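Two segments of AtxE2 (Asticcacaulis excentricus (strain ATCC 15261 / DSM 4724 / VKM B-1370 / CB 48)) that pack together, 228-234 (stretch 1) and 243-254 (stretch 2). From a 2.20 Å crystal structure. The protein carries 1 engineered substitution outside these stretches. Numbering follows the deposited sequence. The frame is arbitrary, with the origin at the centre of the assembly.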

ATOM      1  N   SER A 228     -15.945   5.680  21.750  1.00 35.02           N
ATOM      2  CA  SER A 228     -14.761   6.142  22.454  1.00 35.66           C
ATOM      3  C   SER A 228     -13.715   5.071  22.682  1.00 37.21           C
ATOM      4  O   SER A 228     -14.006   3.874  22.793  1.00 38.02           O
ATOM      5  CB  SER A 228     -15.131   6.614  23.858  1.00 39.53           C
ATOM      6  OG  SER A 228     -16.308   7.370  23.856  1.00 40.80           O
ATOM      7  N   ILE A 229     -12.500   5.560  22.850  1.00 33.04           N
ATOM      8  CA  ILE A 229     -11.385   4.753  23.212  1.00 35.06           C
ATOM      9  C   ILE A 229     -11.231   4.780  24.735  1.00 37.38           C
ATOM     10  O   ILE A 229     -11.368   5.825  25.324  1.00 40.83           O
ATOM     11  CB  ILE A 229     -10.155   5.317  22.543  1.00 32.67           C
ATOM     12  CG1 ILE A 229     -10.367   5.316  21.033  1.00 33.10           C
ATOM     13  CG2 ILE A 229      -8.932   4.476  22.900  1.00 35.12           C
ATOM     14  CD1 ILE A 229      -9.169   5.858  20.251  1.00 37.43           C
ATOM     15  N   VAL A 230     -10.991   3.620  25.351  1.00 37.77           N
ATOM     16  CA  VAL A 230     -10.869   3.423  26.798  1.00 34.87           C
ATOM     17  C   VAL A 230      -9.437   3.017  27.067  1.00 36.26           C
ATOM     18  O   VAL A 230      -8.823   2.297  26.247  1.00 33.01           O
ATOM     19  CB  VAL A 230     -11.855   2.355  27.233  1.00 37.79           C
ATOM     20  CG1 VAL A 230     -11.538   1.717  28.564  1.00 40.93           C
ATOM     21  CG2 VAL A 230     -13.249   2.925  27.264  1.00 42.27           C
ATOM     22  N   TYR A 231      -8.863   3.564  28.146  1.00 36.62           N
ATOM     23  CA  TYR A 231      -7.438   3.349  28.503  1.00 33.03           C
ATOM     24  C   TYR A 231      -7.415   2.629  29.811  1.00 35.30           C
ATOM     25  O   TYR A 231      -8.172   2.975  30.684  1.00 39.14           O
ATOM     26  CB  TYR A 231      -6.701   4.672  28.642  1.00 32.21           C
ATOM     27  CG  TYR A 231      -6.812   5.437  27.372  1.00 34.86           C
ATOM     28  CD1 TYR A 231      -5.913   5.206  26.343  1.00 35.55           C
ATOM     29  CD2 TYR A 231      -7.849   6.383  27.164  1.00 34.65           C
ATOM     30  CE1 TYR A 231      -6.041   5.870  25.131  1.00 37.48           C
ATOM     31  CE2 TYR A 231      -7.985   7.053  25.948  1.00 33.43           C
ATOM     32  CZ  TYR A 231      -7.064   6.797  24.943  1.00 35.04           C
ATOM     33  OH  TYR A 231      -7.114   7.404  23.714  1.00 36.05           O
ATOM     34  N   GLN A 232      -6.549   1.637  29.956  1.00 34.94           N
ATOM     35  CA  GLN A 232      -6.403   0.911  31.211  1.00 34.99           C
ATOM     36  C   GLN A 232      -4.938   0.624  31.429  1.00 30.22           C
ATOM     37  O   GLN A 232      -4.151   0.603  30.471  1.00 29.94           O
ATOM     38  CB  GLN A 232      -7.141  -0.447  31.162  1.00 41.43           C
ATOM     39  CG  GLN A 232      -8.656  -0.472  31.023  1.00 50.63           C
ATOM     40  CD  GLN A 232      -9.365  -0.603  32.356  1.00 56.44           C
ATOM     41  OE1 GLN A 232      -9.450  -1.681  32.959  1.00 64.50           O
ATOM     42  NE2 GLN A 232      -9.905   0.489  32.804  1.00 61.67           N
ATOM     43  N   VAL A 233      -4.570   0.370  32.680  1.00 29.64           N
ATOM     44  CA  VAL A 233      -3.192   0.079  33.033  1.00 31.93           C
ATOM     45  C   VAL A 233      -3.138  -1.242  33.739  1.00 33.16           C
ATOM     46  O   VAL A 233      -3.938  -1.498  34.636  1.00 33.88           O
ATOM     47  CB  VAL A 233      -2.617   1.145  33.988  1.00 35.48           C
ATOM     48  CG1 VAL A 233      -1.196   0.785  34.382  1.00 36.11           C
ATOM     49  CG2 VAL A 233      -2.618   2.491  33.290  1.00 36.74           C
ATOM     50  N   LEU A 234      -2.163  -2.057  33.352  1.00 34.31           N
ATOM     51  CA  LEU A 234      -1.959  -3.323  33.950  1.00 38.64           C
ATOM     52  C   LEU A 234      -0.610  -3.362  34.619  1.00 41.23           C
ATOM     53  O   LEU A 234       0.397  -3.128  33.978  1.00 35.30           O
ATOM     54  CB  LEU A 234      -2.011  -4.443  32.891  1.00 40.06           C
ATOM     55  CG  LEU A 234      -1.674  -5.797  33.529  1.00 42.73           C
ATOM     56  CD1 LEU A 234      -2.918  -6.483  34.001  1.00 43.35           C
ATOM     57  CD2 LEU A 234      -0.918  -6.726  32.585  1.00 48.81           C
TER
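Stretch 2 243-254: AATPTEVARLRE

Stretch 1 enters as loop at Ser228 and Ile229 and becomes a β-strand from Val230 to Leu234, its backbone extended with phi near -115° to -140° and psi near 125° to 160°. Stretch 2 begins in an extended conformation: Ala243, Ala244 and Thr245 all have phi between -68° and -86° and psi near 150°. Ala243 lies beside the strand, its CA 5.0 Å from the CA of Gln232. From Pro246 to Arg253 the chain is helical, and Glu254 is the first residue to leave helical phi/psi. The helix runs across the strand rather than along it: their N-to-C directions make an angle of 105°, and the axes approach to 9.5 Å, which leaves room for side chains between them.

Thr245 is the N-cap. Its OG1 accepts a hydrogen bond from Glu248 N (3.1 Å), while Glu248 OE1 accepts one from Thr245 N (2.7 Å). This reciprocal pair satisfies amides at the start of the helix, where no preceding turn supplies carbonyl acceptors. Proline suits the next position, Pro246, because a first-turn residue needs no amide hydrogen for the helix. Farther along, Val249 N bonds to Thr245 O (2.9 Å) and Arg253 N to Val249 O (2.8 Å).

Strand alternation turns Tyr231 and Val233 toward stretch 2, and Ile229, in the loop just before the strand, points the same way. Tyr231 dominates the contact, with 119 Å² covered. Its CB meets Ala244 CB at 3.9 Å, where a methyl group permits close approach. Val249 covers one face of the ring: its CG1 lies 4.0 Å from the centroid of the Tyr231 ring and 8° off the ring normal, a CH-π contact, while its CG2 is 3.9 Å from Tyr231 CG. A branched side chain thus offers two methyls to one aromatic ring. At the ring edge, Leu252 CD2 packs 4.0 Å from Tyr231 CD1, adding an apolar neighbour from the last turn of the helix.

The phenol oxygen makes the polar link between the stretches. Arg253 NH1 donates to Tyr231 OH at 2.5 Å, a very short hydrogen bond with an angle of 125°. Although the CA-to-CB bond of Arg253 points sideways, its long side chain brings the guanidinium to the Tyr231 hydroxyl, and NH1 also comes within 4.3 Å of Ile229 CD1.

Near the helix start, buried Val233 sets its CG2 3.9 Å from Ala244 CB and 3.9 Å from Glu248 OE1. Its compact, β-branched side chain suits the extended backbone and packs against the methyl of Ala244; the approach to Glu248 OE1 is a simple van der Waals contact.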

ATOM      1  N   ALA A 243      -7.620   2.431  36.243  1.00 50.15           N
ATOM      2  CA  ALA A 243      -7.818   3.449  35.229  1.00 50.44           C
ATOM      3  C   ALA A 243      -6.491   4.164  35.015  1.00 46.05           C
ATOM      4  O   ALA A 243      -5.659   4.213  35.930  1.00 40.46           O
ATOM      5  CB  ALA A 243      -8.862   4.445  35.650  1.00 54.75           C
ATOM      6  N   ALA A 244      -6.280   4.669  33.794  1.00 41.43           N
ATOM      7  CA  ALA A 244      -5.083   5.464  33.501  1.00 44.81           C
ATOM      8  C   ALA A 244      -5.247   6.889  34.032  1.00 43.30           C
ATOM      9  O   ALA A 244      -6.330   7.352  34.123  1.00 46.63           O
ATOM     10  CB  ALA A 244      -4.847   5.485  32.007  1.00 43.27           C
ATOM     11  N   THR A 245      -4.170   7.569  34.370  1.00 48.49           N
ATOM     12  CA  THR A 245      -4.228   9.025  34.626  1.00 52.79           C
ATOM     13  C   THR A 245      -4.076   9.782  33.328  1.00 55.78           C
ATOM     14  O   THR A 245      -3.436   9.271  32.412  1.00 50.99           O
ATOM     15  CB  THR A 245      -3.075   9.492  35.525  1.00 49.68           C
ATOM     16  OG1 THR A 245      -1.844   9.453  34.805  1.00 53.16           O
ATOM     17  CG2 THR A 245      -2.934   8.601  36.743  1.00 53.12           C
ATOM     18  N   PRO A 246      -4.583  11.034  33.254  1.00 61.07           N
ATOM     19  CA  PRO A 246      -4.470  11.847  32.009  1.00 56.65           C
ATOM     20  C   PRO A 246      -3.075  11.976  31.459  1.00 54.76           C
ATOM     21  O   PRO A 246      -2.866  12.055  30.266  1.00 57.70           O
ATOM     22  CB  PRO A 246      -5.001  13.192  32.444  1.00 60.13           C
ATOM     23  CG  PRO A 246      -6.065  12.819  33.469  1.00 63.47           C
ATOM     24  CD  PRO A 246      -5.414  11.714  34.262  1.00 64.03           C
ATOM     25  N   THR A 247      -2.124  11.956  32.355  1.00 53.94           N
ATOM     26  CA  THR A 247      -0.724  12.009  32.025  1.00 57.40           C
ATOM     27  C   THR A 247      -0.237  10.742  31.316  1.00 55.31           C
ATOM     28  O   THR A 247       0.478  10.776  30.274  1.00 49.15           O
ATOM     29  CB  THR A 247       0.049  12.102  33.376  1.00 64.71           C
ATOM     30  OG1 THR A 247      -0.720  12.897  34.302  1.00 62.92           O
ATOM     31  CG2 THR A 247       1.462  12.638  33.190  1.00 63.29           C
ATOM     32  N   GLU A 248      -0.564   9.619  31.945  1.00 49.76           N
ATOM     33  CA  GLU A 248      -0.344   8.304  31.348  1.00 51.74           C
ATOM     34  C   GLU A 248      -1.023   8.129  29.972  1.00 43.82           C
ATOM     35  O   GLU A 248      -0.421   7.638  29.011  1.00 40.50           O
ATOM     36  CB  GLU A 248      -0.870   7.248  32.298  1.00 49.83           C
ATOM     37  CG  GLU A 248       0.039   7.106  33.512  1.00 48.79           C
ATOM     38  CD  GLU A 248      -0.612   6.276  34.586  1.00 48.38           C
ATOM     39  OE1 GLU A 248      -1.848   6.123  34.543  1.00 48.17           O
ATOM     40  OE2 GLU A 248       0.096   5.758  35.452  1.00 50.57           O
ATOM     41  N   VAL A 249      -2.273   8.561  29.902  1.00 40.64           N
ATOM     42  CA  VAL A 249      -3.019   8.537  28.688  1.00 44.21           C
ATOM     43  C   VAL A 249      -2.327   9.320  27.582  1.00 49.63           C
ATOM     44  O   VAL A 249      -2.135   8.779  26.476  1.00 50.28           O
ATOM     45  CB  VAL A 249      -4.402   9.110  28.889  1.00 43.79           C
ATOM     46  CG1 VAL A 249      -5.041   9.391  27.534  1.00 47.03           C
ATOM     47  CG2 VAL A 249      -5.266   8.167  29.719  1.00 47.20           C
ATOM     48  N   ALA A 250      -1.954  10.568  27.841  1.00 49.13           N
ATOM     49  CA  ALA A 250      -1.202  11.306  26.817  1.00 52.37           C
ATOM     50  C   ALA A 250       0.096  10.574  26.397  1.00 49.28           C
ATOM     51  O   ALA A 250       0.462  10.598  25.227  1.00 51.94           O
ATOM     52  CB  ALA A 250      -0.937  12.721  27.285  1.00 59.58           C
ATOM     53  N   ARG A 251       0.786   9.881  27.304  1.00 54.92           N
ATOM     54  CA  ARG A 251       1.989   9.077  26.872  1.00 59.37           C
ATOM     55  C   ARG A 251       1.648   7.989  25.822  1.00 57.84           C
ATOM     56  O   ARG A 251       2.526   7.474  25.111  1.00 51.55           O
ATOM     57  CB  ARG A 251       2.790   8.429  28.041  1.00 66.70           C
ATOM     58  CG  ARG A 251       4.277   8.831  28.042  1.00 76.24           C
ATOM     59  CD  ARG A 251       5.289   7.935  28.757  1.00 82.71           C
ATOM     60  NE  ARG A 251       5.005   7.758  30.184  1.00 88.68           N
ATOM     61  CZ  ARG A 251       5.704   6.939  30.982  1.00 85.83           C
ATOM     62  NH1 ARG A 251       6.716   6.215  30.489  1.00 81.81           N
ATOM     63  NH2 ARG A 251       5.383   6.825  32.271  1.00 72.60           N
ATOM     64  N   LEU A 252       0.378   7.599  25.754  1.00 54.71           N
ATOM     65  CA  LEU A 252      -0.058   6.674  24.734  1.00 52.18           C
ATOM     66  C   LEU A 252      -0.672   7.415  23.533  1.00 48.07           C
ATOM     67  O   LEU A 252      -0.386   7.056  22.408  1.00 44.88           O
ATOM     68  CB  LEU A 252      -1.025   5.619  25.325  1.00 48.81           C
ATOM     69  CG  LEU A 252      -1.480   4.432  24.451  1.00 45.62           C
ATOM     70  CD1 LEU A 252      -0.320   3.614  24.008  1.00 49.38           C
ATOM     71  CD2 LEU A 252      -2.435   3.511  25.169  1.00 48.96           C
ATOM     72  N   ARG A 253      -1.487   8.431  23.787  1.00 51.64           N
ATOM     73  CA  ARG A 253      -2.256   9.161  22.764  1.00 55.72           C
ATOM     74  C   ARG A 253      -1.377  10.028  21.829  1.00 64.33           C
ATOM     75  O   ARG A 253      -1.561  10.021  20.608  1.00 59.50           O
ATOM     76  CB  ARG A 253      -3.282  10.075  23.448  1.00 56.69           C
ATOM     77  CG  ARG A 253      -4.648  10.057  22.814  1.00 58.76           C
ATOM     78  CD  ARG A 253      -5.626  11.080  23.379  1.00 62.43           C
ATOM     79  NE  ARG A 253      -6.578  11.421  22.315  1.00 72.99           N
ATOM     80  CZ  ARG A 253      -7.515  10.590  21.820  1.00 86.97           C
ATOM     81  NH1 ARG A 253      -7.693   9.359  22.314  1.00101.84           N
ATOM     82  NH2 ARG A 253      -8.307  10.986  20.825  1.00 78.89           N
ATOM     83  N   GLU A 254      -0.454  10.794  22.409  1.00 68.70           N
ATOM     84  CA  GLU A 254       0.416  11.674  21.627  1.00 77.01           C
ATOM     85  C   GLU A 254       1.389  10.836  20.791  1.00 67.45           C
ATOM     86  O   GLU A 254       2.004   9.918  21.293  1.00 61.06           O
ATOM     87  CB  GLU A 254       1.261  12.589  22.533  1.00 83.59           C
ATOM     88  CG  GLU A 254       0.556  13.779  23.188  1.00 88.16           C
ATOM     89  CD  GLU A 254       1.530  14.598  24.051  1.00 93.51           C
ATOM     90  OE1 GLU A 254       2.572  15.049  23.509  1.00 86.54           O
ATOM     91  OE2 GLU A 254       1.275  14.785  25.271  1.00 85.23           O
TER